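Local coordinates for variant surface glycoprotein MITAT 1.1 (Trypanosoma brucei brucei, PDB 5LY9) that forms a dense coat on the parasite surface that shields it and, by switching among antigenically distinct variants, lets it evade the host immune response, at the interface of chains A and B. Residues are numbered along the deposited sequence; one frame, centred on the assembly and turned at random. Chains: chain A/B, Variant surface glycoprotein MITAT 1.1.

Contact 1: the interface of chains A and B. Residues chain A 28-29, 32-33, 36, 152; chain B 84-85, 88-89, 92.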
ATOM      1  N   MET A  28      -7.293   3.619   0.052  1.00 19.72           N
ATOM      2  CA  MET A  28      -5.887   3.784   0.138  1.00 20.11           C
ATOM      3  C   MET A  28      -5.189   3.905  -1.255  1.00 20.20           C
ATOM      4  O   MET A  28      -4.226   4.710  -1.434  1.00 20.26           O
ATOM      5  CB  MET A  28      -5.273   2.727   1.046  1.00 20.25           C
ATOM      6  CG  MET A  28      -5.668   2.870   2.497  1.00 21.21           C
ATOM      7  SD  MET A  28      -5.107   4.454   3.187  1.00 23.91           S
ATOM      8  CE  MET A  28      -6.445   5.607   2.888  1.00 24.72           C
ATOM      9  N   LEU A  29      -5.631   3.163  -2.249  1.00 19.36           N
ATOM     10  CA  LEU A  29      -5.103   3.382  -3.593  1.00 20.22           C
ATOM     11  C   LEU A  29      -5.377   4.766  -4.098  1.00 20.79           C
ATOM     12  O   LEU A  29      -4.439   5.465  -4.565  1.00 19.75           O
ATOM     13  CB  LEU A  29      -5.686   2.387  -4.596  1.00 20.45           C
ATOM     14  CG  LEU A  29      -5.319   2.549  -6.056  1.00 21.21           C
ATOM     15  CD1 LEU A  29      -3.827   2.533  -6.254  1.00 20.35           C
ATOM     16  CD2 LEU A  29      -6.144   1.494  -6.868  1.00 21.63           C
ATOM     17  N   GLY A  32      -3.156   7.329  -2.186  1.00 19.73           N
ATOM     18  CA  GLY A  32      -1.789   7.241  -2.724  1.00 19.50           C
ATOM     19  C   GLY A  32      -1.611   7.880  -4.073  1.00 19.79           C
ATOM     20  O   GLY A  32      -0.622   8.580  -4.329  1.00 19.13           O
ATOM     21  N   GLN A  33      -2.564   7.627  -4.967  1.00 19.02           N
ATOM     22  CA  GLN A  33      -2.530   8.242  -6.255  1.00 19.87           C
ATOM     23  C   GLN A  33      -2.631   9.738  -6.199  1.00 19.91           C
ATOM     24  O   GLN A  33      -1.958  10.428  -6.985  1.00 19.96           O
ATOM     25  CB  GLN A  33      -3.619   7.684  -7.201  1.00 20.01           C
ATOM     26  CG  GLN A  33      -3.395   6.201  -7.569  1.00 20.88           C
ATOM     27  CD  GLN A  33      -4.544   5.562  -8.329  1.00 22.35           C
ATOM     28  OE1 GLN A  33      -5.696   5.862  -8.044  1.00 23.71           O
ATOM     29  NE2 GLN A  33      -4.243   4.759  -9.316  1.00 23.08           N
ATOM     30  N   ILE A  36       0.710  11.112  -5.014  1.00 19.07           N
ATOM     31  CA  ILE A  36       1.674  11.127  -6.095  0.85 19.70           C
ATOM     32  C   ILE A  36       1.333  12.234  -7.123  1.00 19.82           C
ATOM     33  O   ILE A  36       2.199  12.976  -7.585  1.00 18.92           O
ATOM     34  CB  ILE A  36       1.791   9.769  -6.771  0.85 19.26           C
ATOM     35  CG1 ILE A  36       2.355   8.723  -5.825  0.85 19.76           C
ATOM     36  CG2 ILE A  36       2.660   9.888  -7.967  0.85 19.76           C
ATOM     37  CD1 ILE A  36       2.132   7.267  -6.266  0.85 19.24           C
ATOM     38  N   THR A 152      -9.462  -4.263  -6.050  1.00 23.86           N
ATOM     39  CA  THR A 152      -8.847  -3.041  -5.574  1.00 23.14           C
ATOM     40  C   THR A 152      -8.826  -2.062  -6.750  1.00 23.84           C
ATOM     41  O   THR A 152      -8.154  -2.305  -7.799  1.00 25.91           O
ATOM     42  CB  THR A 152      -7.413  -3.315  -5.170  1.00 23.59           C
ATOM     43  OG1 THR A 152      -7.397  -4.232  -4.108  1.00 23.34           O
ATOM     44  CG2 THR A 152      -6.750  -2.092  -4.715  1.00 24.00           C
TER
ATOM     45  N   LYS B  84       2.095   5.418 -10.053  1.00 20.35           N
ATOM     46  CA  LYS B  84       0.749   5.949  -9.705  1.00 20.99           C
ATOM     47  C   LYS B  84      -0.335   5.196 -10.479  1.00 21.15           C
ATOM     48  O   LYS B  84      -1.325   4.762  -9.907  1.00 21.70           O
ATOM     49  CB  LYS B  84       0.651   7.424 -10.083  1.00 20.84           C
ATOM     50  CG  LYS B  84      -0.690   8.063  -9.764  1.00 21.65           C
ATOM     51  CD  LYS B  84      -0.750   9.517 -10.164  1.00 21.02           C
ATOM     52  CE  LYS B  84      -0.908   9.700 -11.667  1.00 22.38           C
ATOM     53  NZ  LYS B  84      -0.929  11.130 -11.990  1.00 23.22           N
ATOM     54  N   THR B  85      -0.120   4.991 -11.767  1.00 22.00           N
ATOM     55  CA  THR B  85      -1.244   4.504 -12.593  1.00 23.07           C
ATOM     56  C   THR B  85      -1.406   2.993 -12.558  1.00 24.30           C
ATOM     57  O   THR B  85      -2.496   2.498 -12.853  1.00 23.87           O
ATOM     58  CB  THR B  85      -1.177   4.928 -14.046  1.00 23.80           C
ATOM     59  OG1 THR B  85       0.019   4.403 -14.629  1.00 23.38           O
ATOM     60  CG2 THR B  85      -1.202   6.442 -14.244  1.00 24.71           C
ATOM     61  N   LEU B  88       1.351   0.932  -7.853  1.00 19.08           N
ATOM     62  CA  LEU B  88       0.924   1.042  -6.519  1.00 19.13           C
ATOM     63  C   LEU B  88      -0.304   0.162  -6.283  1.00 19.09           C
ATOM     64  O   LEU B  88      -0.372  -0.541  -5.311  1.00 19.76           O
ATOM     65  CB  LEU B  88       0.518   2.480  -6.161  1.00 19.86           C
ATOM     66  CG  LEU B  88      -0.083   2.728  -4.804  1.00 19.74           C
ATOM     67  CD1 LEU B  88       0.842   2.262  -3.675  1.00 20.42           C
ATOM     68  CD2 LEU B  88      -0.469   4.197  -4.609  1.00 21.16           C
ATOM     69  N   ALA B  89      -1.242   0.100  -7.204  1.00 17.98           N
ATOM     70  CA  ALA B  89      -2.396  -0.782  -7.033  1.00 18.75           C
ATOM     71  C   ALA B  89      -2.027  -2.236  -6.875  1.00 18.83           C
ATOM     72  O   ALA B  89      -2.624  -2.939  -6.045  1.00 18.90           O
ATOM     73  CB  ALA B  89      -3.325  -0.650  -8.236  1.00 19.28           C
ATOM     74  N   ILE B  92      -0.787  -2.662  -3.089  1.00 18.80           N
ATOM     75  CA  ILE B  92      -1.919  -2.606  -2.146  1.00 18.81           C
ATOM     76  C   ILE B  92      -2.845  -3.874  -2.332  1.00 18.25           C
ATOM     77  O   ILE B  92      -3.246  -4.535  -1.384  1.00 18.23           O
ATOM     78  CB  ILE B  92      -2.744  -1.346  -2.355  1.00 19.03           C
ATOM     79  CG1 ILE B  92      -1.923  -0.163  -1.819  1.00 20.56           C
ATOM     80  CG2 ILE B  92      -4.055  -1.392  -1.533  1.00 19.92           C
ATOM     81  CD1 ILE B  92      -2.516   1.188  -2.172  1.00 22.28           C
TER
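A:Gln33 reaches over B:Lys84 at about a right angle, helix 24-55 of chain A against helix 62-114 of chain B. A:Gln33 CB rests on B:Lys84 CG at 3.9 Å. CG of A:Gln33 then comes within 3.4 Å of the backbone O of B:Lys84. The extended chain beyond CG (chi2 172°) brings the amide alongside that oxygen, and a turn at chi3 points A:Gln33 NE2 at it, donating to B:Lys84 O at 3.0 Å. The bond is nearly straight, 161° at the hydrogen, and the acceptor lies in the glutamine amide plane, although the donor is tilted from the carbonyl plane. B:Lys84 itself runs past A:Ile36 in the opposite direction, its CB 3.8 Å from A:Ile36 CG2. Further along, CG of A:Leu29 is anti to the backbone N (chi1 175°), and both methyls of the fork, CD1 and CD2, rest on B:Ala89 CB, each at 3.8 Å. B:Ile92 CD1 touches the backbone at A:Leu29 CA, 3.7 Å away, while B:Leu88 CD2 packs on A:Gly32 CA at 3.8 Å, where no side chain intervenes. Mostly apolar, with the A:Gln33 amide tying side chain to backbone, the patch joins the long helices of the two subunits in the dimer of this N-terminal VSG domain.

Contact 2: the interface of chains A and B. Residues chain A 203-206, 208; chain B 117-121.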
ATOM      1  N   THR A 203     -19.208 -31.909  24.383  1.00 27.22           N
ATOM      2  CA  THR A 203     -19.677 -33.145  24.996  1.00 28.49           C
ATOM      3  C   THR A 203     -19.043 -33.357  26.341  1.00 28.86           C
ATOM      4  O   THR A 203     -17.841 -33.304  26.509  1.00 29.27           O
ATOM      5  CB  THR A 203     -19.309 -34.315  24.132  1.00 29.21           C
ATOM      6  OG1 THR A 203     -19.866 -34.104  22.812  1.00 29.28           O
ATOM      7  CG2 THR A 203     -19.847 -35.621  24.699  1.00 31.63           C
ATOM      8  N   THR A 204     -19.902 -33.602  27.321  1.00 30.35           N
ATOM      9  CA  THR A 204     -19.519 -33.970  28.727  1.00 31.17           C
ATOM     10  C   THR A 204     -18.825 -32.900  29.562  1.00 32.42           C
ATOM     11  O   THR A 204     -19.246 -32.600  30.680  1.00 31.62           O
ATOM     12  CB  THR A 204     -18.811 -35.320  28.700  1.00 31.88           C
ATOM     13  OG1 THR A 204     -19.744 -36.284  28.102  1.00 33.55           O
ATOM     14  CG2 THR A 204     -18.398 -35.725  30.075  1.00 32.51           C
ATOM     15  N   SER A 205     -17.757 -32.307  29.041  1.00 31.47           N
ATOM     16  CA  SER A 205     -16.953 -31.402  29.823  1.00 32.52           C
ATOM     17  C   SER A 205     -17.197 -30.071  29.184  1.00 31.31           C
ATOM     18  O   SER A 205     -17.191 -30.016  27.986  1.00 29.21           O
ATOM     19  CB  SER A 205     -15.466 -31.715  29.681  1.00 34.18           C
ATOM     20  OG  SER A 205     -15.175 -32.998  30.283  1.00 37.36           O
ATOM     21  N   ALA A 206     -17.301 -29.029  29.984  1.00 29.41           N
ATOM     22  CA  ALA A 206     -17.327 -27.679  29.443  1.00 29.53           C
ATOM     23  C   ALA A 206     -15.971 -27.328  28.790  1.00 28.73           C
ATOM     24  O   ALA A 206     -14.919 -27.976  29.033  1.00 28.16           O
ATOM     25  CB  ALA A 206     -17.635 -26.697  30.559  1.00 30.24           C
ATOM     26  N   ASP A 208     -12.462 -25.752  28.533  1.00 28.36           N
ATOM     27  CA  ASP A 208     -11.518 -25.464  29.609  1.00 28.75           C
ATOM     28  C   ASP A 208     -11.446 -23.974  29.995  1.00 30.34           C
ATOM     29  O   ASP A 208     -11.312 -23.607  31.182  1.00 29.09           O
ATOM     30  CB  ASP A 208     -10.145 -25.919  29.138  1.00 31.00           C
ATOM     31  CG  ASP A 208     -10.063 -27.431  28.921  1.00 30.94           C
ATOM     32  OD1 ASP A 208     -10.921 -28.166  29.429  1.00 29.47           O
ATOM     33  OD2 ASP A 208      -9.137 -27.887  28.234  1.00 32.21           O
TER
ATOM     34  N   GLY B 117     -12.077 -28.928  25.574  1.00 29.28           N
ATOM     35  CA  GLY B 117     -12.869 -29.071  26.789  1.00 29.47           C
ATOM     36  C   GLY B 117     -12.728 -30.458  27.345  1.00 29.25           C
ATOM     37  O   GLY B 117     -13.218 -31.407  26.781  1.00 28.54           O
ATOM     38  N   GLY B 118     -11.933 -30.581  28.401  1.00 30.34           N
ATOM     39  CA  GLY B 118     -11.720 -31.872  28.993  1.00 29.55           C
ATOM     40  C   GLY B 118     -11.139 -32.879  28.034  1.00 29.91           C
ATOM     41  O   GLY B 118     -10.434 -32.547  27.094  1.00 31.74           O
ATOM     42  N   SER B 119     -11.428 -34.139  28.272  1.00 29.96           N
ATOM     43  CA  SER B 119     -10.838 -35.209  27.449  1.00 30.36           C
ATOM     44  C   SER B 119     -11.649 -35.375  26.150  1.00 30.73           C
ATOM     45  O   SER B 119     -11.170 -35.952  25.155  1.00 30.43           O
ATOM     46  CB  SER B 119     -10.810 -36.530  28.291  1.00 32.61           C
ATOM     47  OG  SER B 119     -12.133 -36.935  28.515  1.00 34.53           O
ATOM     48  N   GLU B 120     -12.900 -34.909  26.148  1.00 29.22           N
ATOM     49  CA  GLU B 120     -13.818 -35.242  25.057  1.00 29.86           C
ATOM     50  C   GLU B 120     -13.888 -34.251  23.919  1.00 28.91           C
ATOM     51  O   GLU B 120     -14.522 -34.541  22.917  1.00 28.55           O
ATOM     52  CB  GLU B 120     -15.233 -35.440  25.552  1.00 30.93           C
ATOM     53  CG  GLU B 120     -15.377 -36.451  26.676  1.00 33.22           C
ATOM     54  CD  GLU B 120     -15.209 -35.855  28.078  1.00 33.93           C
ATOM     55  OE1 GLU B 120     -14.803 -34.676  28.275  1.00 31.50           O
ATOM     56  OE2 GLU B 120     -15.470 -36.663  29.012  1.00 36.73           O
ATOM     57  N   ASN B 121     -13.277 -33.079  24.067  1.00 29.11           N
ATOM     58  CA  ASN B 121     -13.398 -32.014  23.009  1.00 27.84           C
ATOM     59  C   ASN B 121     -12.024 -31.500  22.715  1.00 27.59           C
ATOM     60  O   ASN B 121     -11.442 -30.834  23.595  1.00 29.80           O
ATOM     61  CB  ASN B 121     -14.324 -30.906  23.483  1.00 27.65           C
ATOM     62  CG  ASN B 121     -15.689 -31.439  23.883  1.00 27.69           C
ATOM     63  OD1 ASN B 121     -16.582 -31.654  23.056  1.00 28.26           O
ATOM     64  ND2 ASN B 121     -15.844 -31.692  25.158  1.00 28.36           N
TER
HETATM   65  O   HOH W   1      -8.706 -30.415  27.456  1.00 39.59           O
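The carboxamide of B:Asn121 meets the A:Thr203 backbone with both polar atoms, and the two side chains cross at about a right angle. B:Asn121 OD1 accepts from A:Thr203 N at 3.0 Å, and B:Asn121 ND2 returns a bond to A:Thr203 O at 2.9 Å. A second N-H of B:Asn121 ND2 can serve B:Gly117 O, 3.1 Å away within chain B; both acceptors of ND2 lie close to the amide plane, so the three bonds should fix the rotation of the group. The B:Glu120 carboxylate is the next flat group. A:Ser205 OG donates to B:Glu120 OE1 on the syn side at 2.6 Å, 20° out of the carboxylate plane, while A:Thr204 CG2 comes to 3.3 Å from B:Glu120 OE2. A bend at chi2 (88°) folds the glutamate back so that its tip faces these two residues. The third flat group, the carboxylate of A:Asp208, receives B:Gly118 N at OD1, 2.8 Å, also on the syn side and somewhat out of the plane; the bond is almost straight, 170° at the hydrogen. A:Asp208 OD2 holds a water 2.7 Å away that also bonds B:Gly118 O, so both polar backbone atoms of this glycine are engaged. Each side is loop: residues 203-208 of chain A meet 117-121 of chain B, which follow shortly after the end of helix 62-114, at one extremity of the elongated dimer.

Contact 3: the interface of chains A and B. Residues chain A 70, 74, 280, 283-284; chain B 329, 344, 348, 351.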
ATOM      1  N   GLY A  70      13.329  26.956  -6.729  1.00 20.53           N
ATOM      2  CA  GLY A  70      13.934  26.250  -5.570  1.00 19.37           C
ATOM      3  C   GLY A  70      12.912  25.751  -4.606  1.00 20.53           C
ATOM      4  O   GLY A  70      13.053  24.620  -4.076  1.00 20.07           O
ATOM      5  N   ARG A  74      12.247  21.838  -3.654  1.00 19.30           N
ATOM      6  CA  ARG A  74      12.247  21.281  -2.283  1.00 20.96           C
ATOM      7  C   ARG A  74      10.962  20.574  -1.991  1.00 20.71           C
ATOM      8  O   ARG A  74      10.958  19.521  -1.355  1.00 19.93           O
ATOM      9  CB  ARG A  74      12.530  22.326  -1.174  1.00 21.80           C
ATOM     10  CG  ARG A  74      13.978  22.703  -1.084  1.00 22.47           C
ATOM     11  CD  ARG A  74      14.314  23.224   0.310  1.00 23.92           C
ATOM     12  NE  ARG A  74      15.703  23.591   0.409  1.00 24.65           N
ATOM     13  CZ  ARG A  74      16.234  24.216   1.434  1.00 27.51           C
ATOM     14  NH1 ARG A  74      15.508  24.523   2.523  1.00 29.31           N
ATOM     15  NH2 ARG A  74      17.506  24.531   1.394  1.00 27.65           N
ATOM     16  N   LEU A 280      14.800  29.023   1.910  1.00 25.06           N
ATOM     17  CA  LEU A 280      15.500  29.212   0.612  1.00 24.97           C
ATOM     18  C   LEU A 280      15.956  30.665   0.368  1.00 24.19           C
ATOM     19  O   LEU A 280      16.852  30.872  -0.427  1.00 23.75           O
ATOM     20  CB  LEU A 280      14.659  28.748  -0.558  1.00 25.39           C
ATOM     21  CG  LEU A 280      14.562  27.242  -0.689  1.00 25.50           C
ATOM     22  CD1 LEU A 280      13.385  26.873  -1.528  1.00 26.06           C
ATOM     23  CD2 LEU A 280      15.869  26.751  -1.243  1.00 25.35           C
ATOM     24  N   THR A 283      19.216  30.415   1.990  1.00 29.38           N
ATOM     25  CA  THR A 283      20.039  29.506   1.174  1.00 30.95           C
ATOM     26  C   THR A 283      20.515  30.084  -0.144  1.00 32.14           C
ATOM     27  O   THR A 283      21.695  29.920  -0.472  1.00 34.34           O
ATOM     28  CB  THR A 283      19.277  28.218   0.909  1.00 33.04           C
ATOM     29  OG1 THR A 283      19.041  27.614   2.184  1.00 36.09           O
ATOM     30  CG2 THR A 283      20.072  27.177  -0.002  1.00 35.93           C
ATOM     31  N   LEU A 284      19.617  30.692  -0.930  1.00 27.64           N
ATOM     32  CA  LEU A 284      19.906  31.083  -2.318  1.00 28.05           C
ATOM     33  C   LEU A 284      20.165  32.540  -2.528  1.00 28.75           C
ATOM     34  O   LEU A 284      20.863  32.899  -3.446  1.00 30.58           O
ATOM     35  CB  LEU A 284      18.720  30.665  -3.212  1.00 27.01           C
ATOM     36  CG  LEU A 284      18.523  29.154  -3.398  1.00 27.53           C
ATOM     37  CD1 LEU A 284      17.239  28.884  -4.190  1.00 26.94           C
ATOM     38  CD2 LEU A 284      19.790  28.525  -4.007  1.00 29.60           C
TER
ATOM     39  N   ALA B 329      24.478  26.858  -2.332  1.00 27.21           N
ATOM     40  CA  ALA B 329      23.215  26.458  -1.660  1.00 27.93           C
ATOM     41  C   ALA B 329      23.422  26.178  -0.175  1.00 28.01           C
ATOM     42  O   ALA B 329      22.850  25.228   0.395  1.00 29.61           O
ATOM     43  CB  ALA B 329      22.647  25.214  -2.345  1.00 29.01           C
ATOM     44  N   VAL B 344      16.729  16.432  -2.541  1.00 19.61           N
ATOM     45  CA  VAL B 344      16.501  17.800  -2.058  1.00 20.82           C
ATOM     46  C   VAL B 344      17.759  18.677  -2.184  1.00 21.49           C
ATOM     47  O   VAL B 344      17.727  19.754  -2.762  1.00 20.88           O
ATOM     48  CB  VAL B 344      15.927  17.845  -0.664  1.00 21.53           C
ATOM     49  CG1 VAL B 344      15.818  19.256  -0.168  1.00 22.93           C
ATOM     50  CG2 VAL B 344      14.535  17.152  -0.652  1.00 23.41           C
ATOM     51  N   ASP B 348      18.460  21.953  -4.782  1.00 20.83           N
ATOM     52  CA  ASP B 348      18.987  23.267  -4.254  1.00 21.75           C
ATOM     53  C   ASP B 348      20.228  23.670  -5.084  1.00 21.22           C
ATOM     54  O   ASP B 348      20.411  24.854  -5.421  1.00 22.00           O
ATOM     55  CB  ASP B 348      19.501  23.185  -2.856  1.00 22.97           C
ATOM     56  CG  ASP B 348      18.412  23.200  -1.749  1.00 24.66           C
ATOM     57  OD1 ASP B 348      17.215  23.321  -2.001  1.00 22.94           O
ATOM     58  OD2 ASP B 348      18.843  23.074  -0.570  1.00 25.86           O
ATOM     59  N   SER B 351      19.217  24.843  -8.557  1.00 21.06           N
ATOM     60  CA  SER B 351      18.612  26.142  -8.396  1.00 21.32           C
ATOM     61  C   SER B 351      19.732  27.191  -8.344  1.00 22.02           C
ATOM     62  O   SER B 351      19.620  28.198  -9.038  1.00 22.67           O
ATOM     63  CB  SER B 351      17.762  26.229  -7.145  1.00 21.05           C
ATOM     64  OG  SER B 351      16.702  25.296  -7.204  1.00 22.49           O
TER
HETATM   65  O   HOH W   2      15.535  23.262  -4.272  1.00 19.65           O
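Helices 62-114 and 275-285 of chain A meet helix 343-366 and the short 3-10 turn 328-330 of chain B. A salt bridge joins A:Arg74 and B:Asp348. The guanidinium presents its NE side: A:Arg74 NE donates to B:Asp348 OD1 at 2.9 Å and A:Arg74 NH2 to B:Asp348 OD2 at 2.8 Å, one nitrogen to each oxygen. The two planes are nevertheless 34° apart. This twist shows in the bonds, since OD1 is met at its syn lone pair, whereas NH2 approaches OD2 32° out of the carboxylate plane. A:Arg74 is extended from CG to NE (chi3 -180°), which projects the head group across to the aspartate, and its CG lies 4.0 Å from B:Val344 CG1. A:Leu280 CD2 sits 3.4 Å above one face of the A:Arg74 guanidinium, toward the rim, and may limit its movement on that side. Apolar contacts flank the pair: A:Thr283 CG2 packs on B:Ala329 CA at 3.6 Å, and A:Leu284 CD1 touches B:Ser351 CB. The ion pair joins helix 62-114 of chain A to helix 343-366 of chain B. OD1 has a further partner: a water 2.8 Å from B:Asp348 OD1 also bonds the backbone O of A:Gly70.

The three contacts are spread along the elongated dimer: the C-alpha centres of contacts 1 and 2 are about 50 Å apart, those of contacts 1 and 3 about 30 Å, and those of contacts 2 and 3 about 72 Å. Helix 62-114 connects them, with its chain B copy used in contact 1, its chain A copy in contact 3, and the loop just beyond its end in contact 2. Two-fold symmetry repeats each contact with the chains exchanged, so the subunits are fastened at several levels: mainly apolar helix packing in contact 1, loop hydrogen bonding in contact 2 and an ion pair in contact 3.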